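Local coordinates for glycerate dehydrogenase related protein (PDB 3GVX) that probably reduces hydroxypyruvate or glyoxylate with a nicotinamide cofactor, like other D-2-hydroxyacid dehydrogenases, at residues M52-S57 / V73-A78; V3-P8 / A37-D42. All coordinates share one frame; numbering follows the deposited sequence.

Contact 1 (M52-S57 / V73-A78); sequences MIQAIS and VLCSNA
Gln54 reaches across from 52-57 to the backbone of 73-78 and lays its amide beside the Cys75 side chain. CG stands anti to the backbone N (chi1 178°) and the chain then bends at chi2, which places CD; NE2 ends near both Ala55 O and Ser76 O. Gln54 NE2 gives a nearly straight hydrogen bond to Ala55 O at 3.0 Å, with the acceptor in the plane of the amide, and a weak, more bent one to Ser76 O. On the other branch, Gln54 OE1 rests 3.5 Å from Cys75 CB. An alanine at Gln54 would probably leave Ala55 O and Ser76 O without this shared donor and open a gap beside Cys75.

Asn77 reaches back the other way. Asn77 ND2 bonds to Ile56 O at 2.9 Å, lying above the carbonyl plane, although the acceptor lies within the Asn77 amide plane; ND2 also bonds to Ala268 O, so two carbonyls fix the rotation of the amide. CB of Asn77 meanwhile packs 3.3 Å from Ala55 O.

On the sheet face that carries Ile53 and Leu74, the two side chains cross obliquely, and Ile53 CG2 meets Leu74 CD1 at 3.9 Å. The backbones are parallel strands, 16° apart in direction, joined by Ile53 N to Val73 O, Cys75 N to Ile53 O and Ala55 N to Cys75 O. Past the strand ends the ladder is not continued: Asn77 N bonds to Ser57 O at 2.8 Å.

Met52, modelled as selenomethionine, and Ile56 pack on helix 266-279. The contact joins 73-75, outermost within this chain in a five-stranded parallel sheet, to 52-55. Its chemistry changes along its length: regular backbone pairing joins the strands, whereas at and just beyond their C-terminal ends the Gln54 and Asn77 amides supply donors to backbone carbonyls.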
# COMPACT_ATOMS: atom_id res chain seq x y z
N MSE B 52 2.73 17.55 -31.63
CA MSE B 52 3.01 17.33 -30.23
C MSE B 52 4.45 17.03 -29.89
O MSE B 52 5.12 16.27 -30.59
CB MSE B 52 2.10 16.21 -29.72
CG MSE B 52 2.26 15.83 -28.23
SE MSE B 52 3.77 14.85 -28.02
CE MSE B 52 3.38 13.67 -27.14
N ILE B 53 4.90 17.62 -28.79
CA ILE B 53 6.24 17.42 -28.31
C ILE B 53 6.19 16.90 -26.89
O ILE B 53 5.59 17.52 -26.01
CB ILE B 53 7.03 18.74 -28.36
CG1 ILE B 53 7.05 19.26 -29.81
CG2 ILE B 53 8.45 18.54 -27.83
CD1 ILE B 53 7.70 20.60 -30.00
N GLN B 54 6.83 15.76 -26.67
CA GLN B 54 6.84 15.12 -25.36
C GLN B 54 8.21 15.08 -24.69
O GLN B 54 9.09 14.34 -25.13
CB GLN B 54 6.31 13.70 -25.48
CG GLN B 54 6.33 12.93 -24.18
CD GLN B 54 5.19 13.32 -23.26
OE1 GLN B 54 4.02 13.16 -23.60
NE2 GLN B 54 5.53 13.84 -22.08
N ALA B 55 8.39 15.85 -23.63
CA ALA B 55 9.63 15.86 -22.87
C ALA B 55 9.58 14.61 -21.98
O ALA B 55 8.51 14.19 -21.54
CB ALA B 55 9.73 17.11 -22.01
N ILE B 56 10.73 14.01 -21.72
CA ILE B 56 10.75 12.82 -20.88
C ILE B 56 11.03 13.18 -19.44
O ILE B 56 10.94 12.35 -18.56
CB ILE B 56 11.80 11.80 -21.35
CG1 ILE B 56 13.18 12.43 -21.29
CG2 ILE B 56 11.45 11.33 -22.75
CD1 ILE B 56 14.31 11.45 -21.14
N SER B 57 11.38 14.44 -19.21
CA SER B 57 11.66 14.92 -17.85
C SER B 57 10.39 15.45 -17.21
O SER B 57 9.38 15.65 -17.88
CB SER B 57 12.75 16.00 -17.87
OG SER B 57 12.34 17.11 -18.63
N VAL B 73 1.50 21.30 -29.11
CA VAL B 73 1.32 21.04 -27.70
C VAL B 73 2.56 20.44 -27.06
O VAL B 73 3.12 19.44 -27.52
CB VAL B 73 0.11 20.10 -27.49
CG1 VAL B 73 0.03 19.67 -26.02
CG2 VAL B 73 -1.17 20.81 -27.94
N LEU B 74 3.01 21.08 -25.98
CA LEU B 74 4.17 20.61 -25.25
C LEU B 74 3.70 19.89 -24.00
O LEU B 74 2.99 20.45 -23.18
CB LEU B 74 5.07 21.78 -24.83
CG LEU B 74 6.25 21.43 -23.92
CD1 LEU B 74 7.27 20.54 -24.65
CD2 LEU B 74 6.90 22.73 -23.42
N CYS B 75 4.11 18.64 -23.86
CA CYS B 75 3.76 17.83 -22.69
C CYS B 75 5.04 17.47 -21.95
O CYS B 75 6.11 17.36 -22.54
CB CYS B 75 3.06 16.54 -23.11
SG CYS B 75 1.61 16.80 -24.10
N SER B 76 4.93 17.30 -20.64
CA SER B 76 6.08 16.92 -19.85
C SER B 76 5.79 15.54 -19.24
O SER B 76 4.73 14.97 -19.47
CB SER B 76 6.39 17.96 -18.76
OG SER B 76 5.34 18.08 -17.84
N ASN B 77 6.73 15.03 -18.46
CA ASN B 77 6.58 13.69 -17.89
C ASN B 77 6.94 13.63 -16.40
O ASN B 77 8.05 13.28 -16.04
CB ASN B 77 7.48 12.76 -18.71
CG ASN B 77 7.40 11.33 -18.28
OD1 ASN B 77 6.32 10.79 -18.03
ND2 ASN B 77 8.56 10.67 -18.22
N ALA B 78 5.96 13.96 -15.55
CA ALA B 78 6.16 13.99 -14.09
C ALA B 78 5.45 12.91 -13.28
O ALA B 78 5.53 12.90 -12.05
CB ALA B 78 5.77 15.38 -13.55

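Contact 2 (V3-P8 / A37-D42); sequences VYVNFP and AQVIKD
Phe7 and Lys41 cross at about a right angle, with Lys41 CE over one face of the ring in a CH-pi contact, 3.8 Å from the Phe7 ring centroid. CG of Phe7 lies between the backbone N and the carbonyl carbon (chi1 51°), which puts Phe7 CG 3.7 Å from Lys41 CE. Phe7 CE1 comes 3.9 Å from Val39 CG1. Val5 CG1 lies over the centre of the opposite face, so the ring is held between an aliphatic lysine chain and a valine methyl.

Val39 CG2 also meets 3-8, 3.8 Å from Val3 CG1. The backbones of parallel strands 3-5 and 37-40 pair through Tyr4 N to Ala37 O and Val39 N to Tyr4 O, and Asn6 N, just past the strand, adds a bond to Val39 O at 3.0 Å. Beyond them a water bridges the segments, donating to Asn6 O and accepting from Lys41 N. Asn6 ND2 bonds to Arg43 O, tying its side chain to the residues that follow 37-42.

Farther out, strand 3-5 lies between 26-28 and 37-40 in the parallel sheet: Val3 and Val5 pair through their backbones with His27, while Gln38 pairs with Met52 on strand 52-55. Phe273 of helix 266-279 packs against both Val5 and Val39, on the sheet face that carries them.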
# COMPACT_ATOMS: atom_id res chain seq x y z
N VAL B 3 6.30 9.13 -35.02
CA VAL B 3 6.85 9.60 -33.78
C VAL B 3 8.34 9.66 -34.04
O VAL B 3 8.91 8.77 -34.66
CB VAL B 3 6.63 8.64 -32.59
CG1 VAL B 3 7.38 9.16 -31.35
CG2 VAL B 3 5.15 8.46 -32.32
N TYR B 4 8.96 10.72 -33.58
CA TYR B 4 10.38 10.84 -33.77
C TYR B 4 11.02 11.07 -32.42
O TYR B 4 10.69 12.02 -31.71
CB TYR B 4 10.71 11.96 -34.74
CG TYR B 4 12.18 12.18 -34.90
CD1 TYR B 4 13.02 11.18 -35.41
CD2 TYR B 4 12.76 13.38 -34.53
CE1 TYR B 4 14.40 11.38 -35.53
CE2 TYR B 4 14.13 13.60 -34.64
CZ TYR B 4 14.95 12.60 -35.15
OH TYR B 4 16.30 12.84 -35.28
N VAL B 5 11.92 10.15 -32.07
CA VAL B 5 12.64 10.21 -30.82
C VAL B 5 13.93 10.93 -31.12
O VAL B 5 14.86 10.39 -31.72
CB VAL B 5 12.89 8.81 -30.25
CG1 VAL B 5 13.68 8.91 -28.94
CG2 VAL B 5 11.55 8.10 -30.03
N ASN B 6 13.95 12.18 -30.69
CA ASN B 6 15.05 13.08 -30.94
C ASN B 6 16.25 12.99 -30.01
O ASN B 6 16.80 13.99 -29.57
CB ASN B 6 14.55 14.52 -30.99
CG ASN B 6 15.58 15.46 -31.54
OD1 ASN B 6 16.33 15.11 -32.45
ND2 ASN B 6 15.61 16.68 -31.01
N PHE B 7 16.64 11.76 -29.72
CA PHE B 7 17.80 11.52 -28.91
C PHE B 7 18.23 10.07 -29.07
O PHE B 7 17.45 9.23 -29.52
CB PHE B 7 17.57 11.87 -27.43
CG PHE B 7 16.33 11.26 -26.83
CD1 PHE B 7 15.14 11.99 -26.77
CD2 PHE B 7 16.35 9.98 -26.30
CE1 PHE B 7 13.99 11.44 -26.19
CE2 PHE B 7 15.20 9.42 -25.72
CZ PHE B 7 14.02 10.16 -25.67
N PRO B 8 19.49 9.78 -28.74
CA PRO B 8 20.08 8.45 -28.82
C PRO B 8 19.34 7.54 -27.84
O PRO B 8 19.20 7.85 -26.67
CB PRO B 8 21.54 8.70 -28.41
CG PRO B 8 21.74 10.16 -28.76
CD PRO B 8 20.47 10.76 -28.27
N ALA B 37 4.50 13.44 -33.75
CA ALA B 37 4.93 13.45 -32.37
C ALA B 37 6.43 13.36 -32.27
O ALA B 37 7.10 12.63 -33.02
CB ALA B 37 4.26 12.32 -31.61
N GLN B 38 6.97 14.14 -31.35
CA GLN B 38 8.39 14.16 -31.12
C GLN B 38 8.65 13.98 -29.63
O GLN B 38 8.04 14.65 -28.80
CB GLN B 38 8.98 15.49 -31.59
CG GLN B 38 10.48 15.54 -31.60
CD GLN B 38 10.99 16.81 -32.24
OE1 GLN B 38 10.69 17.09 -33.40
NE2 GLN B 38 11.74 17.60 -31.49
N VAL B 39 9.53 13.05 -29.30
CA VAL B 39 9.87 12.81 -27.91
C VAL B 39 11.25 13.41 -27.74
O VAL B 39 12.15 13.15 -28.53
CB VAL B 39 9.91 11.30 -27.59
CG1 VAL B 39 10.13 11.10 -26.09
CG2 VAL B 39 8.62 10.63 -28.06
N ILE B 40 11.42 14.23 -26.71
CA ILE B 40 12.68 14.90 -26.52
C ILE B 40 13.18 14.92 -25.09
O ILE B 40 12.49 14.54 -24.16
CB ILE B 40 12.56 16.39 -26.93
CG1 ILE B 40 11.73 17.13 -25.87
CG2 ILE B 40 11.84 16.52 -28.28
CD1 ILE B 40 11.66 18.64 -26.06
N LYS B 41 14.40 15.39 -24.96
CA LYS B 41 15.00 15.58 -23.66
C LYS B 41 15.15 17.08 -23.52
O LYS B 41 14.44 17.70 -22.73
CB LYS B 41 16.36 14.90 -23.59
CG LYS B 41 16.30 13.41 -23.63
CD LYS B 41 17.64 12.82 -23.32
CE LYS B 41 17.60 11.32 -23.33
NZ LYS B 41 18.92 10.77 -22.94
N ASP B 42 16.02 17.67 -24.32
CA ASP B 42 16.27 19.10 -24.25
C ASP B 42 15.94 19.89 -25.50
O ASP B 42 15.61 21.05 -25.42
CB ASP B 42 17.73 19.32 -23.88
CG ASP B 42 18.09 18.64 -22.59
OD1 ASP B 42 19.29 18.36 -22.37
OD2 ASP B 42 17.19 18.38 -21.77
O HOH W 1 15.99 16.04 -27.39

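Overall arrangement
Contacts 1 and 2 belong to one five-stranded parallel sheet, their centres about 10 Å apart. Strands 37-40 and 52-55 are neighbours both in the chain and in the sheet, and join the two contacts directly: Gln54 N lies 2.7 Å from Gln38 O, and Gln54 O lies 2.8 Å from Ile40 N, both probable hydrogen bonds. Ile56 CG2 packs 3.6 Å from Val39 CG1, and helix 266-279 touches side chains of both. A separate seven-stranded parallel sheet contains strand 124-128, followed by a glycine pattern consistent with Rossmann-type NAD binding. The contacts pair four of the five strands of their own sheet, probably that of the substrate-binding domain, as in other D-2-hydroxyacid dehydrogenases.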